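Local coordinates for hypothetical protein (Uncultured marine organism, PDB 2OD6), which is of unknown function but forms a dimer of ferredoxin-like subunits and holds a molecule modelled as 10-oxohexadecanoic acid, at the interface of chains A and B. Sequence-based numbering; all coordinates share one arbitrary frame. Chains: chain A/B, hypothetical protein.

All three contacts belong to the interface of one two-fold dimer of ferredoxin-like subunits. Contact 1 and contact 3 are neighbours, with C-alpha centres about 12 Å apart. They follow strand 98-109 of chain A and its C-terminal residue along strand 44-52 of chain B. Contact 2 has the chains exchanged and lies about 19 Å from contact 1 and 23 Å from contact 3, between C-alpha centres. A:Met49 and B:Val107 there are the twins of B:Met49 and A:Val107 in contact 1. The last strand of each subunit therefore pairs with strand 44-52 of the other, and the dimer is joined at two symmetric seams.

Contact 1: the interface of chains A and B. Residues chain A 8, 10, 104-107; chain B 10, 49-50, 62, 64.
The backbone N-H of A:Val107 gives a hydrogen bond to the carbonyl O of B:Met49, a selenomethionine, at 2.7 Å between N and O. It belongs to an antiparallel bridge between strand 98-109 of one ferredoxin-like subunit and strand 44-52 of the other. A:Val106 pairs there with B:Asn50. The amide of B:Asn50 is held directly at ND2 and through a water at OD1. With CG anti to the carbonyl carbon (chi1 -58°), ND2 meets the carbonyl O of B:Val62 at 3.0 Å, nearly in the amide plane. OD1 of B:Asn50 faces chain A and reaches A:Thr8 OG1 through a water, 2.8 Å from OD1. CB of B:Asn50 packs on CB of A:Cys104 at 3.6 Å. The side chains of A:Phe10 and B:Asn50 cross at about a right angle, the ring and amide planes 74° apart. The phenyl ring of A:Phe10 comes from strand 7-15 of chain A and meets B:Val62 tip to tip. CG1 of B:Val62 sits over one face, toward the rim, 3.8 Å from CE2 of A:Phe10. The methyl CG2 of B:Thr64 touches CE1 of A:Phe10 at 3.7 Å. A:Cys104 SG lies in the ring plane at its edge. The two Phe10 side chains touch, CE1 of A:Phe10 to CE1 of B:Phe10 at 3.9 Å.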
loop_
_atom_site.group_PDB
_atom_site.type_symbol
_atom_site.label_atom_id
_atom_site.label_comp_id
_atom_site.label_asym_id
_atom_site.label_seq_id
_atom_site.Cartn_x
_atom_site.Cartn_y
_atom_site.Cartn_z
ATOM N N THR A 8 2.111 -2.923 8.411
ATOM C CA THR A 8 2.043 -3.106 6.951
ATOM C C THR A 8 3.226 -2.488 6.272
ATOM O O THR A 8 3.568 -1.355 6.550
ATOM C CB THR A 8 0.780 -2.490 6.345
ATOM O OG1 THR A 8 -0.370 -3.118 6.925
ATOM C CG2 THR A 8 0.684 -2.737 4.816
ATOM N N PHE A 10 5.025 -1.735 2.424
ATOM C CA PHE A 10 4.761 -1.565 0.999
ATOM C C PHE A 10 6.059 -1.523 0.332
ATOM O O PHE A 10 6.826 -0.602 0.576
ATOM C CB PHE A 10 4.038 -0.245 0.710
ATOM C CG PHE A 10 2.778 -0.070 1.481
ATOM C CD1 PHE A 10 1.582 -0.600 1.031
ATOM C CD2 PHE A 10 2.790 0.602 2.685
ATOM C CE1 PHE A 10 0.416 -0.440 1.761
ATOM C CE2 PHE A 10 1.624 0.765 3.418
ATOM C CZ PHE A 10 0.439 0.239 2.966
ATOM N N CYS A 104 5.009 0.571 7.934
ATOM C CA CYS A 104 3.955 1.345 8.600
ATOM C C CYS A 104 3.309 0.615 9.767
ATOM O O CYS A 104 3.423 -0.585 9.889
ATOM C CB CYS A 104 2.835 1.676 7.587
ATOM S SG CYS A 104 3.501 2.514 6.108
ATOM N N LEU A 105 2.649 1.400 10.619
ATOM C CA LEU A 105 1.632 0.964 11.568
ATOM C C LEU A 105 0.312 1.397 11.023
ATOM O O LEU A 105 0.190 2.496 10.496
ATOM C CB LEU A 105 1.701 1.729 12.905
ATOM C CG LEU A 105 2.998 2.126 13.546
ATOM C CD1 LEU A 105 2.669 2.782 14.880
ATOM C CD2 LEU A 105 3.821 0.879 13.728
ATOM N N VAL A 106 -0.702 0.580 11.229
ATOM C CA VAL A 106 -2.066 0.912 10.799
ATOM C C VAL A 106 -2.663 1.882 11.819
ATOM O O VAL A 106 -2.751 1.586 13.018
ATOM C CB VAL A 106 -2.932 -0.339 10.694
ATOM C CG1 VAL A 106 -4.364 0.030 10.289
ATOM C CG2 VAL A 106 -2.318 -1.337 9.721
ATOM N N VAL A 107 -3.040 3.053 11.331
ATOM C CA VAL A 107 -3.710 4.083 12.130
ATOM C C VAL A 107 -5.236 3.822 12.162
ATOM O O VAL A 107 -5.849 3.868 13.213
ATOM C CB VAL A 107 -3.377 5.497 11.552
ATOM C CG1 VAL A 107 -4.128 6.635 12.302
ATOM C CG2 VAL A 107 -1.880 5.697 11.617
ATOM N N PHE B 10 -2.768 3.637 -3.911
ATOM C CA PHE B 10 -1.907 3.950 -2.782
ATOM C C PHE B 10 -1.613 5.440 -2.879
ATOM O O PHE B 10 -1.021 5.878 -3.835
ATOM C CB PHE B 10 -0.587 3.138 -2.832
ATOM C CG PHE B 10 -0.798 1.644 -2.855
ATOM C CD1 PHE B 10 -1.077 0.959 -1.697
ATOM C CD2 PHE B 10 -0.714 0.929 -4.049
ATOM C CE1 PHE B 10 -1.287 -0.418 -1.723
ATOM C CE2 PHE B 10 -0.910 -0.452 -4.070
ATOM C CZ PHE B 10 -1.211 -1.108 -2.908
HETATM N N MSE B 49 -5.300 3.522 6.548
HETATM C CA MSE B 49 -4.429 4.675 6.748
HETATM C C MSE B 49 -3.253 4.193 7.607
HETATM O O MSE B 49 -3.459 3.617 8.678
HETATM C CB MSE B 49 -5.240 5.804 7.408
HETATM C CG MSE B 49 -4.593 7.162 7.345
HETATM SE SE MSE B 49 -5.759 8.748 7.502
HETATM C CE MSE B 49 -4.310 9.974 7.225
ATOM N N ASN B 50 -2.028 4.411 7.133
ATOM C CA ASN B 50 -0.869 3.708 7.636
ATOM C C ASN B 50 0.256 4.704 7.850
ATOM O O ASN B 50 0.623 5.405 6.929
ATOM C CB ASN B 50 -0.427 2.676 6.602
ATOM C CG ASN B 50 -1.511 1.677 6.250
ATOM O OD1 ASN B 50 -1.652 0.666 6.931
ATOM N ND2 ASN B 50 -2.246 1.928 5.154
ATOM N N VAL B 62 0.517 6.456 4.340
ATOM C CA VAL B 62 0.101 5.819 3.099
ATOM C C VAL B 62 -1.323 5.391 3.312
ATOM O O VAL B 62 -1.602 4.679 4.267
ATOM C CB VAL B 62 0.978 4.612 2.733
ATOM C CG1 VAL B 62 0.386 3.827 1.477
ATOM C CG2 VAL B 62 2.441 5.053 2.514
ATOM N N THR B 64 -4.619 3.409 1.607
ATOM C CA THR B 64 -4.901 2.373 0.633
ATOM C C THR B 64 -6.379 2.293 0.356
ATOM O O THR B 64 -7.184 2.243 1.289
ATOM C CB THR B 64 -4.396 0.983 1.057
ATOM O OG1 THR B 64 -5.155 0.529 2.167
ATOM C CG2 THR B 64 -2.973 1.043 1.460
HETATM O O HOH W 1 -2.806 -1.732 6.088
#

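Contact 2: the interface of chains A and B. Residues chain A 25, 29, 49, 51; chain B 107-108.
An antiparallel bridge joins strand 44-52 of chain A to strand 98-109 of chain B, with helix 18-40 of chain A packed beside it. A:Met49 and B:Met108, both selenomethionines, are the paired residues of this ferredoxin-like seam. The N-H of A:Met49 bonds to the carbonyl O of B:Met108 at 2.9 Å between N and O. The carbonyl O of A:Met49 accepts from the backbone N of B:Val107, also at 2.9 Å. The N of B:Met108 adds a weak bond to that same oxygen.

B:Val107 spreads its two methyls over different partners. CG1 is anti to the backbone N (chi1 173°) and points to the helix, where it meets CG2 of A:Ile25 at 3.9 Å. Those two side chains cross at about a right angle. CG2 of B:Val107 turns the other way and touches CB of A:Arg51 at 3.8 Å. A:Arg51 thus packs with the base of its chain.

B:Met108 and A:Met49 cross obliquely, and both chains bend at their last torsion. Their terminal methyls are modelled too close together, so the placement of these tips is doubtful. A:Glu29 runs past B:Met108 in the opposite direction. Beyond CG its chain is extended. Carboxylate OE2 of A:Glu29 reaches a water at 2.5 Å, and that water lies 3.0 Å from the carbonyl O of B:Val107.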
loop_
_atom_site.group_PDB
_atom_site.type_symbol
_atom_site.label_atom_id
_atom_site.label_comp_id
_atom_site.label_asym_id
_atom_site.label_seq_id
_atom_site.Cartn_x
_atom_site.Cartn_y
_atom_site.Cartn_z
ATOM N N ILE A 25 7.547 -11.111 -11.520
ATOM C CA ILE A 25 6.152 -11.560 -11.112
ATOM C C ILE A 25 6.041 -13.084 -11.139
ATOM O O ILE A 25 5.407 -13.696 -10.255
ATOM C CB ILE A 25 5.033 -10.931 -12.019
ATOM C CG1 ILE A 25 4.701 -9.497 -11.603
ATOM C CG2 ILE A 25 3.780 -11.650 -11.993
ATOM C CD1 ILE A 25 5.181 -8.495 -12.548
ATOM N N GLU A 29 5.281 -15.582 -8.101
ATOM C CA GLU A 29 4.115 -16.485 -8.198
ATOM C C GLU A 29 4.533 -17.957 -8.065
ATOM O O GLU A 29 3.911 -18.742 -7.357
ATOM C CB GLU A 29 3.396 -16.274 -9.522
ATOM C CG GLU A 29 2.642 -14.953 -9.611
ATOM C CD GLU A 29 2.100 -14.649 -11.017
ATOM O OE1 GLU A 29 2.680 -15.155 -12.018
ATOM O OE2 GLU A 29 1.099 -13.891 -11.108
HETATM N N MSE A 49 0.400 -8.195 -4.846
HETATM C CA MSE A 49 1.314 -7.549 -5.804
HETATM C C MSE A 49 0.430 -6.743 -6.752
HETATM O O MSE A 49 -0.582 -7.230 -7.217
HETATM C CB MSE A 49 2.219 -8.580 -6.520
HETATM C CG MSE A 49 3.126 -8.062 -7.566
HETATM SE SE MSE A 49 4.558 -9.407 -7.633
HETATM C CE MSE A 49 3.304 -10.978 -7.894
ATOM N N ARG A 51 0.237 -3.847 -10.056
ATOM C CA ARG A 51 1.000 -3.247 -11.160
ATOM C C ARG A 51 0.586 -1.785 -11.196
ATOM O O ARG A 51 -0.613 -1.505 -11.290
ATOM C CB ARG A 51 0.542 -3.899 -12.475
ATOM C CG ARG A 51 0.939 -3.185 -13.738
ATOM C CD ARG A 51 2.295 -3.330 -13.850
ATOM N NE ARG A 51 2.786 -2.666 -15.057
ATOM C CZ ARG A 51 2.469 -2.987 -16.307
ATOM N NH1 ARG A 51 1.758 -4.049 -16.613
ATOM N NH2 ARG A 51 3.026 -2.277 -17.266
ATOM N N VAL B 107 -2.447 -7.895 -9.277
ATOM C CA VAL B 107 -1.784 -9.002 -10.039
ATOM C C VAL B 107 -1.935 -10.333 -9.290
ATOM O O VAL B 107 -2.261 -11.357 -9.873
ATOM C CB VAL B 107 -0.302 -8.634 -10.345
ATOM C CG1 VAL B 107 0.501 -9.792 -10.973
ATOM C CG2 VAL B 107 -0.269 -7.467 -11.278
HETATM N N MSE B 108 -1.638 -10.309 -7.998
HETATM C CA MSE B 108 -1.776 -11.460 -7.133
HETATM C C MSE B 108 -2.252 -11.002 -5.767
HETATM O O MSE B 108 -1.935 -9.910 -5.323
HETATM C CB MSE B 108 -0.441 -12.214 -6.987
HETATM C CG MSE B 108 -0.319 -12.990 -5.669
HETATM SE SE MSE B 108 1.144 -14.202 -5.569
HETATM C CE MSE B 108 2.391 -13.275 -6.736
HETATM O O HOH W 2 -1.032 -14.089 -9.861
#

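Contact 3: the interface of chains A and B. Residues chain A 108-110; chain B 36, 40, 46-47.
A:Val110, the C-terminal residue, lies against strand 44-52 and helix 18-41 of chain B in this ferredoxin-like dimer. Its backbone pairs with B:Phe47 in both directions. A:Val110 N donates to the carbonyl O of B:Phe47 at 3.0 Å. B:Phe47 N donates to A:Val110 O at 2.9 Å, nearly along the C=O axis. The other terminal carboxylate oxygen, A:Val110 OXT, accepts from the side-chain amine NZ of B:Lys40 at 2.7 Å. B:Lys40 is extended beyond CG to bring NZ there from the helix. If protonated, it would be expected to favour the ionised terminus.

The tight part is apolar. A:Val110 and B:Val36 meet tip to tip, with CG1 of A:Val110 3.7 Å from CG2 of B:Val36. With CG1 between the backbone N and the carbonyl carbon (chi1 65°), both methyls of A:Val110 turn to B:Val36. CG of A:Met108, a selenomethionine, comes to the ring edge of B:Phe47, in its plane, 3.9 Å from CE1.

The loose side has A:Glu109, poorly ordered, and B:Lys46. A water stands 3.1 Å from B:Lys46 NZ; its link to A:Glu109 OE1 is doubtful. The two side chains, of opposite expected charge, are not in contact at their charged ends. The site fastens one subunit's chain end onto the partner's strand and helix.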
loop_
_atom_site.group_PDB
_atom_site.type_symbol
_atom_site.label_atom_id
_atom_site.label_comp_id
_atom_site.label_asym_id
_atom_site.label_seq_id
_atom_site.Cartn_x
_atom_site.Cartn_y
_atom_site.Cartn_z
HETATM N N MSE A 108 -5.822 3.566 10.995
HETATM C CA MSE A 108 -7.255 3.322 10.858
HETATM C C MSE A 108 -7.493 2.306 9.758
HETATM O O MSE A 108 -6.718 2.225 8.827
HETATM C CB MSE A 108 -7.964 4.645 10.527
HETATM C CG MSE A 108 -8.987 4.642 9.364
HETATM SE SE MSE A 108 -9.752 6.462 9.248
HETATM C CE MSE A 108 -8.149 7.500 9.265
ATOM N N GLU A 109 -8.549 1.511 9.875
ATOM C CA GLU A 109 -8.961 0.652 8.760
ATOM C C GLU A 109 -10.441 0.381 8.811
ATOM O O GLU A 109 -11.024 0.383 9.871
ATOM C CB GLU A 109 -8.122 -0.642 8.670
ATOM C CG GLU A 109 -8.465 -1.690 9.677
ATOM C CD GLU A 109 -7.646 -2.971 9.473
ATOM O OE1 GLU A 109 -6.429 -2.940 9.701
ATOM O OE2 GLU A 109 -8.224 -3.999 9.065
ATOM N N VAL A 110 -11.061 0.234 7.641
ATOM C CA VAL A 110 -12.507 0.065 7.563
ATOM C C VAL A 110 -12.829 -0.679 6.272
ATOM O O VAL A 110 -12.104 -0.601 5.293
ATOM C CB VAL A 110 -13.255 1.449 7.646
ATOM C CG1 VAL A 110 -12.936 2.344 6.406
ATOM C CG2 VAL A 110 -14.741 1.236 7.842
ATOM O OXT VAL A 110 -13.813 -1.356 6.177
ATOM N N VAL B 36 -16.879 7.040 4.096
ATOM C CA VAL B 36 -16.780 5.574 3.975
ATOM C C VAL B 36 -18.099 4.969 3.476
ATOM O O VAL B 36 -18.101 4.073 2.644
ATOM C CB VAL B 36 -16.373 4.882 5.308
ATOM C CG1 VAL B 36 -16.453 3.291 5.200
ATOM C CG2 VAL B 36 -15.010 5.368 5.772
ATOM N N LYS B 40 -18.033 2.907 -0.031
ATOM C CA LYS B 40 -18.516 1.523 -0.031
ATOM C C LYS B 40 -19.771 1.300 -0.867
ATOM O O LYS B 40 -19.875 0.296 -1.568
ATOM C CB LYS B 40 -18.767 1.057 1.398
ATOM C CG LYS B 40 -17.415 0.935 2.133
ATOM C CD LYS B 40 -17.507 0.048 3.310
ATOM C CE LYS B 40 -16.134 -0.222 3.881
ATOM N NZ LYS B 40 -16.321 -1.043 5.105
ATOM N N LYS B 46 -12.222 -1.846 0.980
ATOM C CA LYS B 46 -11.489 -1.589 2.193
ATOM C C LYS B 46 -10.672 -0.318 2.039
ATOM O O LYS B 46 -10.162 -0.036 0.936
ATOM C CB LYS B 46 -10.566 -2.769 2.480
ATOM C CG LYS B 46 -9.645 -2.560 3.673
ATOM C CD LYS B 46 -8.756 -3.754 3.899
ATOM C CE LYS B 46 -7.791 -3.460 5.011
ATOM N NZ LYS B 46 -6.765 -4.533 5.060
ATOM N N PHE B 47 -10.543 0.427 3.139
ATOM C CA PHE B 47 -9.616 1.546 3.214
ATOM C C PHE B 47 -8.692 1.347 4.404
ATOM O O PHE B 47 -9.102 0.832 5.437
ATOM C CB PHE B 47 -10.400 2.863 3.332
ATOM C CG PHE B 47 -9.582 4.043 3.803
ATOM C CD1 PHE B 47 -9.374 4.277 5.147
ATOM C CD2 PHE B 47 -9.075 4.946 2.903
ATOM C CE1 PHE B 47 -8.664 5.367 5.546
ATOM C CE2 PHE B 47 -8.383 6.000 3.290
ATOM C CZ PHE B 47 -8.161 6.226 4.615
HETATM O O HOH W 3 -5.102 -2.940 7.196
#